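PDB 3N6X: putative glutathionylspermidine synthase from Methylobacillus flagellatus, which is of unconfirmed function but, as a circularly permuted ATP-grasp protein, probably acts as an ATP-dependent ligase, perhaps in making glutathionylspermidine. Local coordinates for residues Tyr357-Glu369 with Leu379-Arg393. Sequence-based numbering, arbitrary orientation.
Sequences YVLDNLAELVVKE and LVGPAASKQELEDFR
Leu379 and Val367 form a hydrogen-bonded antiparallel pair, with Leu379 N to Val367 O at 2.9 Å and Val367 N to Leu379 O at 3.0 Å. The Leu379 side chain meets Leu362 at about a right angle, CD2 lying 3.8 Å from Leu362 CG. Val380 faces Val366 as the next, non-hydrogen-bonded pair. Gly381 N then donates to Leu365 O. A CB on Gly381 would clash with Leu362 O and Leu365 O. Pro382 lays its ring against Ala363 O. In the helix that follows, Leu389 touches Ala363 CB with CD1, and its CD2 lies 4.1 Å from Leu362 CG. Leu362 reaches both leucines because its CG is anti to the backbone N (chi1 -154°). With an alanine here, the CD2 methyls of Leu379 and Leu389 would probably both lose this neighbour, opening a gap beside them. Phe392 has Leu379 CB over one ring face, while Val367 CG1 meets its edge, 3.8 Å from CE2. Arg393 packs CG on Leu359 CD2, and a water weakly links its NE to Leu359 O. The hairpin of strands 365-369 and 378-380 thus carries helices 352-360 and 386-398 on its Val367 and Leu379 face, with strand 403-407 beside strand 365-369.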
loop_
_atom_site.group_PDB
_atom_site.type_symbol
_atom_site.label_atom_id
_atom_site.label_comp_id
_atom_site.label_asym_id
_atom_site.label_seq_id
_atom_site.Cartn_x
_atom_site.Cartn_y
_atom_site.Cartn_z
ATOM N N TYR A 357 23.506 -12.468 -12.803
ATOM C CA TYR A 357 23.846 -12.443 -11.382
ATOM C C TYR A 357 22.886 -13.282 -10.566
ATOM O O TYR A 357 23.328 -14.112 -9.777
ATOM C CB TYR A 357 23.899 -10.991 -10.837
ATOM C CG TYR A 357 24.307 -10.935 -9.382
ATOM C CD1 TYR A 357 23.358 -11.032 -8.366
ATOM C CD2 TYR A 357 25.649 -10.884 -9.016
ATOM C CE1 TYR A 357 23.733 -11.044 -7.025
ATOM C CE2 TYR A 357 26.035 -10.882 -7.678
ATOM C CZ TYR A 357 25.074 -10.971 -6.686
ATOM O OH TYR A 357 25.452 -10.990 -5.367
ATOM N N VAL A 358 21.573 -13.064 -10.743
ATOM C CA VAL A 358 20.544 -13.766 -9.982
ATOM C C VAL A 358 20.629 -15.283 -10.139
ATOM O O VAL A 358 20.659 -15.983 -9.136
ATOM C CB VAL A 358 19.123 -13.215 -10.260
ATOM C CG1 VAL A 358 18.057 -14.051 -9.549
ATOM C CG2 VAL A 358 19.022 -11.757 -9.843
ATOM N N LEU A 359 20.720 -15.790 -11.397
ATOM C CA LEU A 359 20.822 -17.234 -11.657
ATOM C C LEU A 359 22.096 -17.829 -11.076
ATOM O O LEU A 359 22.100 -18.997 -10.687
ATOM C CB LEU A 359 20.726 -17.531 -13.153
ATOM C CG LEU A 359 19.372 -17.248 -13.801
ATOM C CD1 LEU A 359 19.429 -17.488 -15.278
ATOM C CD2 LEU A 359 18.265 -18.090 -13.165
ATOM N N ASP A 360 23.160 -17.015 -10.962
ATOM C CA ASP A 360 24.437 -17.456 -10.398
ATOM C C ASP A 360 24.452 -17.449 -8.846
ATOM O O ASP A 360 25.281 -18.125 -8.244
ATOM C CB ASP A 360 25.605 -16.613 -10.957
ATOM C CG ASP A 360 26.977 -17.223 -10.717
ATOM O OD1 ASP A 360 27.185 -18.403 -11.109
ATOM O OD2 ASP A 360 27.839 -16.531 -10.131
ATOM N N ASN A 361 23.551 -16.674 -8.209
ATOM C CA ASN A 361 23.505 -16.546 -6.746
ATOM C C ASN A 361 22.093 -16.799 -6.212
ATOM O O ASN A 361 21.722 -16.275 -5.162
ATOM C CB ASN A 361 24.006 -15.163 -6.326
ATOM C CG ASN A 361 25.407 -14.881 -6.769
ATOM O OD1 ASN A 361 26.373 -15.253 -6.111
ATOM N ND2 ASN A 361 25.552 -14.230 -7.904
ATOM N N LEU A 362 21.333 -17.647 -6.911
ATOM C CA LEU A 362 19.931 -17.960 -6.621
ATOM C C LEU A 362 19.641 -18.429 -5.181
ATOM O O LEU A 362 18.601 -18.074 -4.629
ATOM C CB LEU A 362 19.406 -18.973 -7.651
ATOM C CG LEU A 362 17.902 -18.971 -7.918
ATOM C CD1 LEU A 362 17.441 -17.654 -8.512
ATOM C CD2 LEU A 362 17.520 -20.100 -8.855
ATOM N N ALA A 363 20.557 -19.213 -4.574
ATOM C CA ALA A 363 20.367 -19.762 -3.216
ATOM C C ALA A 363 20.571 -18.711 -2.084
ATOM O O ALA A 363 20.466 -19.055 -0.901
ATOM C CB ALA A 363 21.297 -20.953 -3.004
ATOM N N GLU A 364 20.887 -17.444 -2.454
ATOM C CA GLU A 364 21.137 -16.358 -1.499
ATOM C C GLU A 364 20.095 -15.247 -1.622
ATOM O O GLU A 364 20.105 -14.300 -0.826
ATOM C CB GLU A 364 22.535 -15.762 -1.731
ATOM C CG GLU A 364 23.678 -16.701 -1.402
ATOM C CD GLU A 364 24.982 -16.313 -2.071
ATOM O OE1 GLU A 364 25.555 -15.263 -1.696
ATOM O OE2 GLU A 364 25.419 -17.046 -2.989
ATOM N N LEU A 365 19.207 -15.349 -2.619
ATOM C CA LEU A 365 18.266 -14.282 -2.944
ATOM C C LEU A 365 16.822 -14.677 -2.808
ATOM O O LEU A 365 16.503 -15.860 -2.648
ATOM C CB LEU A 365 18.526 -13.768 -4.384
ATOM C CG LEU A 365 19.942 -13.306 -4.702
ATOM C CD1 LEU A 365 20.146 -13.195 -6.193
ATOM C CD2 LEU A 365 20.263 -11.986 -4.017
ATOM N N VAL A 366 15.929 -13.670 -2.910
ATOM C CA VAL A 366 14.482 -13.830 -2.911
ATOM C C VAL A 366 14.001 -13.392 -4.280
ATOM O O VAL A 366 14.253 -12.255 -4.683
ATOM C CB VAL A 366 13.802 -12.997 -1.777
ATOM C CG1 VAL A 366 12.282 -12.988 -1.938
ATOM C CG2 VAL A 366 14.196 -13.522 -0.403
ATOM N N VAL A 367 13.347 -14.288 -5.014
ATOM C CA VAL A 367 12.868 -13.966 -6.359
ATOM C C VAL A 367 11.364 -13.920 -6.363
ATOM O O VAL A 367 10.734 -14.779 -5.765
ATOM C CB VAL A 367 13.440 -14.934 -7.440
ATOM C CG1 VAL A 367 13.113 -14.445 -8.845
ATOM C CG2 VAL A 367 14.944 -15.117 -7.268
ATOM N N LYS A 368 10.782 -12.875 -6.971
ATOM C CA LYS A 368 9.333 -12.692 -7.007
ATOM C C LYS A 368 8.893 -12.390 -8.412
ATOM O O LYS A 368 9.606 -11.697 -9.135
ATOM C CB LYS A 368 8.901 -11.503 -6.112
ATOM C CG LYS A 368 9.543 -11.407 -4.739
ATOM C CD LYS A 368 9.378 -9.987 -4.197
ATOM C CE LYS A 368 9.875 -9.844 -2.788
ATOM N NZ LYS A 368 9.789 -8.437 -2.324
ATOM N N GLU A 369 7.665 -12.798 -8.774
ATOM C CA GLU A 369 7.114 -12.415 -10.065
ATOM C C GLU A 369 6.440 -11.052 -9.982
ATOM O O GLU A 369 5.955 -10.671 -8.919
ATOM C CB GLU A 369 6.180 -13.486 -10.672
ATOM C CG GLU A 369 5.478 -14.384 -9.674
ATOM C CD GLU A 369 4.605 -15.452 -10.306
ATOM O OE1 GLU A 369 5.133 -16.258 -11.108
ATOM O OE2 GLU A 369 3.402 -15.513 -9.962
ATOM N N LEU A 379 10.434 -17.465 -4.658
ATOM C CA LEU A 379 11.452 -18.400 -4.200
ATOM C C LEU A 379 12.317 -17.791 -3.109
ATOM O O LEU A 379 12.856 -16.706 -3.291
ATOM C CB LEU A 379 12.331 -18.885 -5.374
ATOM C CG LEU A 379 13.615 -19.645 -4.983
ATOM C CD1 LEU A 379 13.378 -21.144 -4.940
ATOM C CD2 LEU A 379 14.746 -19.310 -5.905
ATOM N N VAL A 380 12.484 -18.512 -1.990
ATOM C CA VAL A 380 13.376 -18.098 -0.924
ATOM C C VAL A 380 14.628 -18.963 -1.017
ATOM O O VAL A 380 14.648 -20.094 -0.532
ATOM C CB VAL A 380 12.710 -18.143 0.485
ATOM C CG1 VAL A 380 13.666 -17.634 1.562
ATOM C CG2 VAL A 380 11.411 -17.348 0.502
ATOM N N GLY A 381 15.624 -18.445 -1.732
ATOM C CA GLY A 381 16.898 -19.110 -1.981
ATOM C C GLY A 381 17.503 -19.846 -0.800
ATOM O O GLY A 381 17.821 -21.031 -0.923
ATOM N N PRO A 382 17.674 -19.188 0.383
ATOM C CA PRO A 382 18.285 -19.897 1.529
ATOM C C PRO A 382 17.399 -20.999 2.129
ATOM O O PRO A 382 17.907 -21.877 2.830
ATOM C CB PRO A 382 18.569 -18.772 2.539
ATOM C CG PRO A 382 18.427 -17.488 1.756
ATOM C CD PRO A 382 17.408 -17.775 0.717
ATOM N N ALA A 383 16.081 -20.963 1.842
ATOM C CA ALA A 383 15.124 -21.959 2.324
ATOM C C ALA A 383 14.726 -22.922 1.191
ATOM O O ALA A 383 13.601 -23.438 1.176
ATOM C CB ALA A 383 13.889 -21.264 2.879
ATOM N N ALA A 384 15.653 -23.171 0.247
ATOM C CA ALA A 384 15.379 -24.034 -0.901
ATOM C C ALA A 384 16.452 -25.093 -1.106
ATOM O O ALA A 384 17.626 -24.849 -0.823
ATOM C CB ALA A 384 15.221 -23.195 -2.161
ATOM N N SER A 385 16.038 -26.276 -1.603
ATOM C CA SER A 385 16.927 -27.400 -1.911
ATOM C C SER A 385 17.437 -27.281 -3.345
ATOM O O SER A 385 16.817 -26.585 -4.157
ATOM C CB SER A 385 16.185 -28.724 -1.742
ATOM O OG SER A 385 15.316 -28.973 -2.836
ATOM N N LYS A 386 18.523 -28.018 -3.678
ATOM C CA LYS A 386 19.124 -28.015 -5.020
ATOM C C LYS A 386 18.095 -28.282 -6.142
ATOM O O LYS A 386 18.198 -27.683 -7.218
ATOM C CB LYS A 386 20.283 -29.019 -5.097
ATOM N N GLN A 387 17.083 -29.141 -5.872
ATOM C CA GLN A 387 16.050 -29.473 -6.859
ATOM C C GLN A 387 15.096 -28.312 -7.115
ATOM O O GLN A 387 14.965 -27.878 -8.261
ATOM C CB GLN A 387 15.276 -30.745 -6.461
ATOM C CG GLN A 387 15.497 -31.931 -7.420
ATOM C CD GLN A 387 14.933 -31.693 -8.808
ATOM O OE1 GLN A 387 15.672 -31.524 -9.784
ATOM N NE2 GLN A 387 13.609 -31.708 -8.930
ATOM N N GLU A 388 14.441 -27.791 -6.056
ATOM C CA GLU A 388 13.509 -26.664 -6.213
ATOM C C GLU A 388 14.198 -25.374 -6.718
ATOM O O GLU A 388 13.559 -24.572 -7.404
ATOM C CB GLU A 388 12.663 -26.429 -4.948
ATOM C CG GLU A 388 13.457 -26.345 -3.655
ATOM C CD GLU A 388 12.639 -26.501 -2.382
ATOM O OE1 GLU A 388 11.389 -26.500 -2.465
ATOM O OE2 GLU A 388 13.253 -26.612 -1.297
ATOM N N LEU A 389 15.519 -25.227 -6.453
ATOM C CA LEU A 389 16.320 -24.117 -6.978
ATOM C C LEU A 389 16.468 -24.261 -8.505
ATOM O O LEU A 389 16.205 -23.302 -9.239
ATOM C CB LEU A 389 17.707 -24.077 -6.312
ATOM C CG LEU A 389 17.786 -23.388 -4.952
ATOM C CD1 LEU A 389 19.043 -23.782 -4.227
ATOM C CD2 LEU A 389 17.727 -21.866 -5.090
ATOM N N GLU A 390 16.840 -25.488 -8.982
ATOM C CA GLU A 390 16.971 -25.797 -10.413
ATOM C C GLU A 390 15.621 -25.716 -11.133
ATOM O O GLU A 390 15.583 -25.333 -12.303
ATOM C CB GLU A 390 17.609 -27.185 -10.627
ATOM C CG GLU A 390 19.131 -27.183 -10.574
ATOM C CD GLU A 390 19.847 -26.463 -11.708
ATOM O OE1 GLU A 390 19.282 -26.380 -12.824
ATOM O OE2 GLU A 390 20.995 -26.013 -11.484
ATOM N N ASP A 391 14.513 -26.066 -10.430
ATOM C CA ASP A 391 13.153 -25.981 -10.978
ATOM C C ASP A 391 12.787 -24.518 -11.248
ATOM O O ASP A 391 12.286 -24.199 -12.333
ATOM C CB ASP A 391 12.120 -26.598 -9.999
ATOM C CG ASP A 391 12.204 -28.110 -9.824
ATOM O OD1 ASP A 391 12.305 -28.826 -10.853
ATOM O OD2 ASP A 391 12.070 -28.582 -8.669
ATOM N N PHE A 392 13.041 -23.623 -10.247
ATOM C CA PHE A 392 12.743 -22.191 -10.343
ATOM C C PHE A 392 13.602 -21.515 -11.417
ATOM O O PHE A 392 13.114 -20.640 -12.135
ATOM C CB PHE A 392 12.909 -21.499 -8.975
ATOM C CG PHE A 392 11.972 -20.327 -8.786
ATOM C CD1 PHE A 392 10.654 -20.525 -8.390
ATOM C CD2 PHE A 392 12.396 -19.029 -9.044
ATOM C CE1 PHE A 392 9.781 -19.444 -8.246
ATOM C CE2 PHE A 392 11.522 -17.950 -8.899
ATOM C CZ PHE A 392 10.220 -18.165 -8.503
ATOM N N ARG A 393 14.867 -21.980 -11.564
ATOM C CA ARG A 393 15.811 -21.547 -12.596
ATOM C C ARG A 393 15.165 -21.710 -13.993
ATOM O O ARG A 393 15.221 -20.785 -14.815
ATOM C CB ARG A 393 17.092 -22.390 -12.492
ATOM C CG ARG A 393 18.249 -21.892 -13.312
ATOM C CD ARG A 393 19.504 -22.673 -12.979
ATOM N NE ARG A 393 20.703 -21.830 -13.023
ATOM C CZ ARG A 393 21.445 -21.647 -14.112
ATOM N NH1 ARG A 393 21.124 -22.247 -15.254
ATOM N NH2 ARG A 393 22.518 -20.873 -14.066
HETATM O O HOH W 1 20.972 -22.180 -10.024
#